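Local coordinates for protein adenylosuccinate lyase (Francisella tularensis subsp. tularensis, PDB 5HW2) that probably cleaves adenylosuccinate to AMP and fumarate, and SAICAR to AICAR and fumarate, in purine nucleotide biosynthesis, at residues 94-99 / 179-184; 210-215 / 299-304. All coordinates share one frame; numbering follows the deposited sequence.

Interaction 1: residues 94-99 / 179-184; sequences SSDIID and QFSGAV. With K (potassium ion), chain M; FUM (fumaric acid), chain N.
Asp96, in the N-terminal part of helix 94-130, reaches across to the loop 179-184 and shows how one carboxylate can organise both a loop backbone and a metal site. Its CB lies 3.8 Å from Gln179 O. CG is anti to the carbonyl carbon (chi1 -80°), which directs the carboxylate to the backbone of Phe180, Ser181 and Gly182, with CG 3.5 Å from Phe180 CA. At the tip the two oxygens divide the work. Ser181 N bonds to Asp96 OD1 at 3.1 Å, from the syn side but 33° out of the carboxylate plane, and more weakly to OD2. Gly182 N approaches the syn lone pair of Asp96 OD2, also at 3.1 Å and fairly straight. Two successive amides thus help to fix the rotation of the carboxylate.

Asp96 OD1 also faces a potassium ion, at a long 3.4 Å. Ser181 OG and Gly182 O bind the ion more closely, each at 2.7 Å, and Gln179 OE1 joins them; Thr211 O and Gln212 O complete the site. The negative carboxylate would favour a cation here. The Gln179 side chain crosses Asp96 at about a right angle, with amide and carboxylate planes 77° apart. Its NE2 makes a weak bond to Ser95 O, while OE1 also accepts from Ser210.

Ser94, two residues before the metal ligand Asp96, belongs to the fumarate and succinate site. The contact is buried: Phe180 packs on helices 16-33 and 192-202, Ile98 reaches helices 16-33 and 68-77, and Ala183 and Val184 meet a second subunit.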
loop_
_atom_site.group_PDB
_atom_site.type_symbol
_atom_site.label_atom_id
_atom_site.label_comp_id
_atom_site.label_asym_id
_atom_site.label_seq_id
_atom_site.Cartn_x
_atom_site.Cartn_y
_atom_site.Cartn_z
ATOM N N SER C 94 -12.602 -25.000 16.652
ATOM C CA SER C 94 -11.971 -23.895 17.367
ATOM C C SER C 94 -12.371 -22.552 16.770
ATOM O O SER C 94 -12.648 -21.595 17.502
ATOM C CB SER C 94 -10.451 -24.055 17.352
ATOM O OG SER C 94 -10.053 -25.225 18.047
ATOM N N SER C 95 -12.426 -22.467 15.439
ATOM C CA SER C 95 -12.758 -21.206 14.787
ATOM C C SER C 95 -14.226 -20.834 14.950
ATOM O O SER C 95 -14.580 -19.668 14.749
ATOM C CB SER C 95 -12.394 -21.276 13.306
ATOM O OG SER C 95 -11.044 -21.677 13.140
ATOM N N ASP C 96 -15.088 -21.794 15.298
ATOM C CA ASP C 96 -16.457 -21.447 15.658
ATOM C C ASP C 96 -16.490 -20.563 16.896
ATOM O O ASP C 96 -17.382 -19.720 17.037
ATOM C CB ASP C 96 -17.286 -22.712 15.896
ATOM C CG ASP C 96 -17.770 -23.347 14.608
ATOM O OD1 ASP C 96 -18.033 -22.608 13.637
ATOM O OD2 ASP C 96 -17.895 -24.589 14.568
ATOM N N ILE C 97 -15.523 -20.737 17.796
ATOM C CA ILE C 97 -15.487 -19.949 19.020
ATOM C C ILE C 97 -14.793 -18.614 18.786
ATOM O O ILE C 97 -15.267 -17.569 19.242
ATOM C CB ILE C 97 -14.807 -20.754 20.141
ATOM C CG1 ILE C 97 -15.441 -22.142 20.259
ATOM C CG2 ILE C 97 -14.887 -20.008 21.464
ATOM C CD1 ILE C 97 -16.929 -22.116 20.544
ATOM N N ILE C 98 -13.670 -18.626 18.065
ATOM C CA ILE C 98 -12.873 -17.413 17.890
ATOM C C ILE C 98 -13.642 -16.381 17.076
ATOM O O ILE C 98 -13.854 -15.245 17.519
ATOM C CB ILE C 98 -11.526 -17.743 17.226
ATOM C CG1 ILE C 98 -10.904 -18.985 17.855
ATOM C CG2 ILE C 98 -10.580 -16.559 17.335
ATOM C CD1 ILE C 98 -9.696 -19.500 17.107
ATOM N N ASP C 99 -14.063 -16.761 15.869
ATOM C CA ASP C 99 -14.645 -15.776 14.964
ATOM C C ASP C 99 -16.003 -15.294 15.458
ATOM O O ASP C 99 -16.349 -14.119 15.287
ATOM C CB ASP C 99 -14.757 -16.363 13.560
ATOM C CG ASP C 99 -13.513 -17.005 13.102
ATOM O OD1 ASP C 99 -13.173 -16.848 11.992
ATOM O OD2 ASP C 99 -12.876 -17.668 13.851
ATOM N N GLN C 179 -20.917 -18.143 13.557
ATOM C CA GLN C 179 -20.964 -19.444 12.908
ATOM C C GLN C 179 -20.783 -20.550 13.934
ATOM O O GLN C 179 -20.109 -20.377 14.953
ATOM C CB GLN C 179 -19.891 -19.572 11.821
ATOM C CG GLN C 179 -18.472 -19.551 12.355
ATOM C CD GLN C 179 -17.529 -20.415 11.546
ATOM O OE1 GLN C 179 -17.957 -21.201 10.701
ATOM N NE2 GLN C 179 -16.233 -20.278 11.805
ATOM N N PHE C 180 -21.410 -21.698 13.645
ATOM C CA PHE C 180 -21.205 -22.968 14.343
ATOM C C PHE C 180 -21.408 -24.057 13.283
ATOM O O PHE C 180 -22.465 -24.685 13.183
ATOM C CB PHE C 180 -22.150 -23.159 15.529
ATOM C CG PHE C 180 -22.136 -22.023 16.512
ATOM C CD1 PHE C 180 -21.118 -21.906 17.448
ATOM C CD2 PHE C 180 -23.152 -21.081 16.514
ATOM C CE1 PHE C 180 -21.109 -20.862 18.357
ATOM C CE2 PHE C 180 -23.150 -20.037 17.421
ATOM C CZ PHE C 180 -22.126 -19.927 18.344
ATOM N N SER C 181 -20.375 -24.273 12.469
ATOM C CA SER C 181 -20.493 -25.126 11.294
ATOM C C SER C 181 -19.594 -26.354 11.315
ATOM O O SER C 181 -19.624 -27.136 10.357
ATOM C CB SER C 181 -20.210 -24.313 10.022
ATOM O OG SER C 181 -18.844 -23.954 9.935
ATOM N N GLY C 182 -18.807 -26.559 12.362
ATOM C CA GLY C 182 -17.953 -27.730 12.428
ATOM C C GLY C 182 -16.593 -27.484 11.806
ATOM O O GLY C 182 -16.176 -26.346 11.576
ATOM N N ALA C 183 -15.897 -28.583 11.513
ATOM C CA ALA C 183 -14.507 -28.517 11.073
ATOM C C ALA C 183 -14.338 -27.699 9.798
ATOM O O ALA C 183 -13.639 -26.683 9.801
ATOM C CB ALA C 183 -13.945 -29.926 10.874
ATOM N N VAL C 184 -14.967 -28.121 8.706
ATOM C CA VAL C 184 -14.823 -27.370 7.466
ATOM C C VAL C 184 -16.166 -26.832 6.980
ATOM O O VAL C 184 -16.309 -26.484 5.809
ATOM C CB VAL C 184 -14.133 -28.213 6.381
ATOM C CG1 VAL C 184 -12.652 -28.265 6.618
ATOM C CG2 VAL C 184 -14.710 -29.599 6.330
HETATM K K K M . -16.340 -23.698 10.958
HETATM O OXT FUM N . -10.673 -28.777 17.063
HETATM C C FUM N . -10.525 -27.743 16.379
HETATM O O FUM N . -11.441 -26.913 16.226
HETATM C C4 FUM N . -9.241 -27.499 15.707
HETATM C C5 FUM N . -8.748 -28.414 14.883
HETATM C C6 FUM N . -7.461 -28.153 14.221
HETATM O O7 FUM N . -7.321 -28.478 13.023
HETATM O O8 FUM N . -6.544 -27.623 14.885
#

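Interaction 2: residues 210-215 / 299-304; sequences STQVIP and HERDIS. With K (potassium ion), chain M.
The succinate-binding Gln212 and the AMP-binding Arg301 meet in the active-site region, where two irregular loops come together at Thr211-Val213 and Glu300-Arg301. Gln212 N gives its hydrogen to Glu300 O at 3.2 Å, tilted 21° from the carbonyl plane. Thr211 OG1 lies 2.7 Å from that same oxygen, and its CG2 rests against the Glu300 side chain.

Across this contact Arg301 is met by packing rather than by a hydrogen bond. Val213 CG1, set beside its own backbone N (chi1 -60°), sits over the centre of one guanidinium face, 3.4 Å from Arg301 CZ. Gln212 OE1 comes to the edge of the group and lies 3.0 Å from Arg301 CD; the amide plane stands 79° from that of the guanidinium. This oxygen has its polar partner in Ser140 of a second subunit. The carbonyls of Thr211 and Gln212 turn to the potassium ion, at 2.8 Å for Thr211 O.

Lys153 of the second subunit pairs with Glu300, and Ile303 N hydrogen-bonds to Glu275 of a third subunit. Within the chain the loops lie ahead of helices 217-244 and 304-333, while Gln212 and Val213 pack against the start of helix 94-130.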
loop_
_atom_site.group_PDB
_atom_site.type_symbol
_atom_site.label_atom_id
_atom_site.label_comp_id
_atom_site.label_asym_id
_atom_site.label_seq_id
_atom_site.Cartn_x
_atom_site.Cartn_y
_atom_site.Cartn_z
ATOM N N SER C 210 -19.915 -20.613 5.394
ATOM C CA SER C 210 -18.653 -20.532 6.110
ATOM C C SER C 210 -17.896 -21.840 5.943
ATOM O O SER C 210 -18.498 -22.918 5.918
ATOM C CB SER C 210 -18.872 -20.244 7.599
ATOM O OG SER C 210 -19.553 -21.315 8.230
ATOM N N THR C 211 -16.576 -21.737 5.809
ATOM C CA THR C 211 -15.715 -22.911 5.858
ATOM C C THR C 211 -15.373 -23.196 7.313
ATOM O O THR C 211 -16.262 -23.197 8.171
ATOM C CB THR C 211 -14.450 -22.698 5.028
ATOM O OG1 THR C 211 -13.733 -21.560 5.528
ATOM C CG2 THR C 211 -14.803 -22.466 3.567
ATOM N N GLN C 212 -14.092 -23.429 7.613
ATOM C CA GLN C 212 -13.692 -23.481 9.013
ATOM C C GLN C 212 -13.853 -22.118 9.674
ATOM O O GLN C 212 -14.196 -22.041 10.859
ATOM C CB GLN C 212 -12.250 -23.989 9.155
ATOM C CG GLN C 212 -11.831 -24.222 10.616
ATOM C CD GLN C 212 -10.790 -25.323 10.788
ATOM O OE1 GLN C 212 -9.600 -25.056 10.966
ATOM N NE2 GLN C 212 -11.238 -26.567 10.731
ATOM N N VAL C 213 -13.648 -21.039 8.921
ATOM C CA VAL C 213 -13.712 -19.685 9.450
ATOM C C VAL C 213 -14.794 -18.903 8.710
ATOM O O VAL C 213 -15.294 -19.317 7.664
ATOM C CB VAL C 213 -12.357 -18.958 9.349
ATOM C CG1 VAL C 213 -11.292 -19.710 10.123
ATOM C CG2 VAL C 213 -11.954 -18.799 7.895
ATOM N N ILE C 214 -15.144 -17.753 9.277
ATOM C CA ILE C 214 -16.066 -16.804 8.661
ATOM C C ILE C 214 -15.313 -16.062 7.561
ATOM O O ILE C 214 -14.117 -15.779 7.725
ATOM C CB ILE C 214 -16.645 -15.845 9.717
ATOM C CG1 ILE C 214 -17.780 -16.526 10.487
ATOM C CG2 ILE C 214 -17.110 -14.531 9.100
ATOM C CD1 ILE C 214 -18.414 -15.645 11.541
ATOM N N PRO C 215 -15.944 -15.759 6.426
ATOM C CA PRO C 215 -15.261 -15.009 5.361
ATOM C C PRO C 215 -14.650 -13.711 5.875
ATOM O O PRO C 215 -15.286 -12.952 6.612
ATOM C CB PRO C 215 -16.381 -14.739 4.351
ATOM C CG PRO C 215 -17.280 -15.859 4.458
ATOM C CD PRO C 215 -17.275 -16.273 5.809
ATOM N N HIS C 299 -7.969 -22.867 0.729
ATOM C CA HIS C 299 -9.004 -23.882 0.893
ATOM C C HIS C 299 -9.963 -23.545 2.027
ATOM O O HIS C 299 -10.565 -22.467 2.039
ATOM C CB HIS C 299 -8.364 -25.253 1.118
ATOM C CG HIS C 299 -7.895 -25.912 -0.143
ATOM N ND1 HIS C 299 -8.597 -25.833 -1.326
ATOM C CD2 HIS C 299 -6.795 -26.655 -0.407
ATOM C CE1 HIS C 299 -7.951 -26.503 -2.264
ATOM N NE2 HIS C 299 -6.854 -27.011 -1.732
ATOM N N GLU C 300 -10.108 -24.454 2.992
ATOM C CA GLU C 300 -11.092 -24.249 4.046
ATOM C C GLU C 300 -10.583 -23.370 5.179
ATOM O O GLU C 300 -11.403 -22.885 5.967
ATOM C CB GLU C 300 -11.564 -25.593 4.597
ATOM C CG GLU C 300 -12.879 -26.047 4.012
ATOM C CD GLU C 300 -12.830 -26.186 2.541
ATOM O OE1 GLU C 300 -12.220 -27.092 2.074
ATOM O OE2 GLU C 300 -13.396 -25.389 1.846
ATOM N N ARG C 301 -9.268 -23.162 5.285
ATOM C CA ARG C 301 -8.685 -22.142 6.157
ATOM C C ARG C 301 -7.169 -22.248 6.130
ATOM O O ARG C 301 -6.601 -23.291 5.792
ATOM C CB ARG C 301 -9.126 -22.260 7.618
ATOM C CG ARG C 301 -8.120 -23.022 8.464
ATOM C CD ARG C 301 -8.172 -22.619 9.908
ATOM N NE ARG C 301 -7.942 -21.199 10.143
ATOM C CZ ARG C 301 -8.226 -20.618 11.301
ATOM N NH1 ARG C 301 -8.754 -21.351 12.270
ATOM N NH2 ARG C 301 -8.008 -19.327 11.495
ATOM N N ASP C 302 -6.526 -21.148 6.514
ATOM C CA ASP C 302 -5.175 -21.157 7.052
ATOM C C ASP C 302 -5.103 -20.062 8.109
ATOM O O ASP C 302 -5.895 -19.117 8.099
ATOM C CB ASP C 302 -4.111 -20.972 5.960
ATOM C CG ASP C 302 -4.317 -19.714 5.141
ATOM O OD1 ASP C 302 -3.982 -18.620 5.635
ATOM O OD2 ASP C 302 -4.798 -19.822 3.995
ATOM N N ILE C 303 -4.159 -20.205 9.038
ATOM C CA ILE C 303 -4.132 -19.344 10.217
ATOM C C ILE C 303 -3.254 -18.120 9.964
ATOM O O ILE C 303 -2.922 -17.374 10.893
ATOM C CB ILE C 303 -3.672 -20.136 11.458
ATOM C CG1 ILE C 303 -4.179 -19.478 12.745
ATOM C CG2 ILE C 303 -2.156 -20.300 11.483
ATOM C CD1 ILE C 303 -3.737 -20.183 14.009
ATOM N N SER C 304 -2.908 -17.881 8.695
ATOM C CA SER C 304 -2.008 -16.781 8.352
ATOM C C SER C 304 -2.559 -15.414 8.738
ATOM O O SER C 304 -1.781 -14.469 8.904
ATOM C CB SER C 304 -1.702 -16.803 6.854
ATOM O OG SER C 304 -2.878 -16.584 6.093
HETATM K K K M . -16.340 -23.698 10.958
#

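Overall arrangement
From the N terminus, the chain enters helix 94-130, passes through the hairpin 135-140/143-149 and helix 151-173, and returns in the loop 179-184, where interaction 1 closes a largely helical excursion. After helix 192-202, interaction 2 opens at 210-215 and closes at 299-304, beyond helices 217-244 and 272-293. The two loops are in series, neither nested nor crossed, yet their centres lie only 9 Å apart. The shared potassium ion joins 94-99, 179-184 and 210-215, and Gln179 NE2 probably bonds to Gln212 O at 2.9 Å. Thus segments distant in sequence converge on one site, which a second subunit also borders.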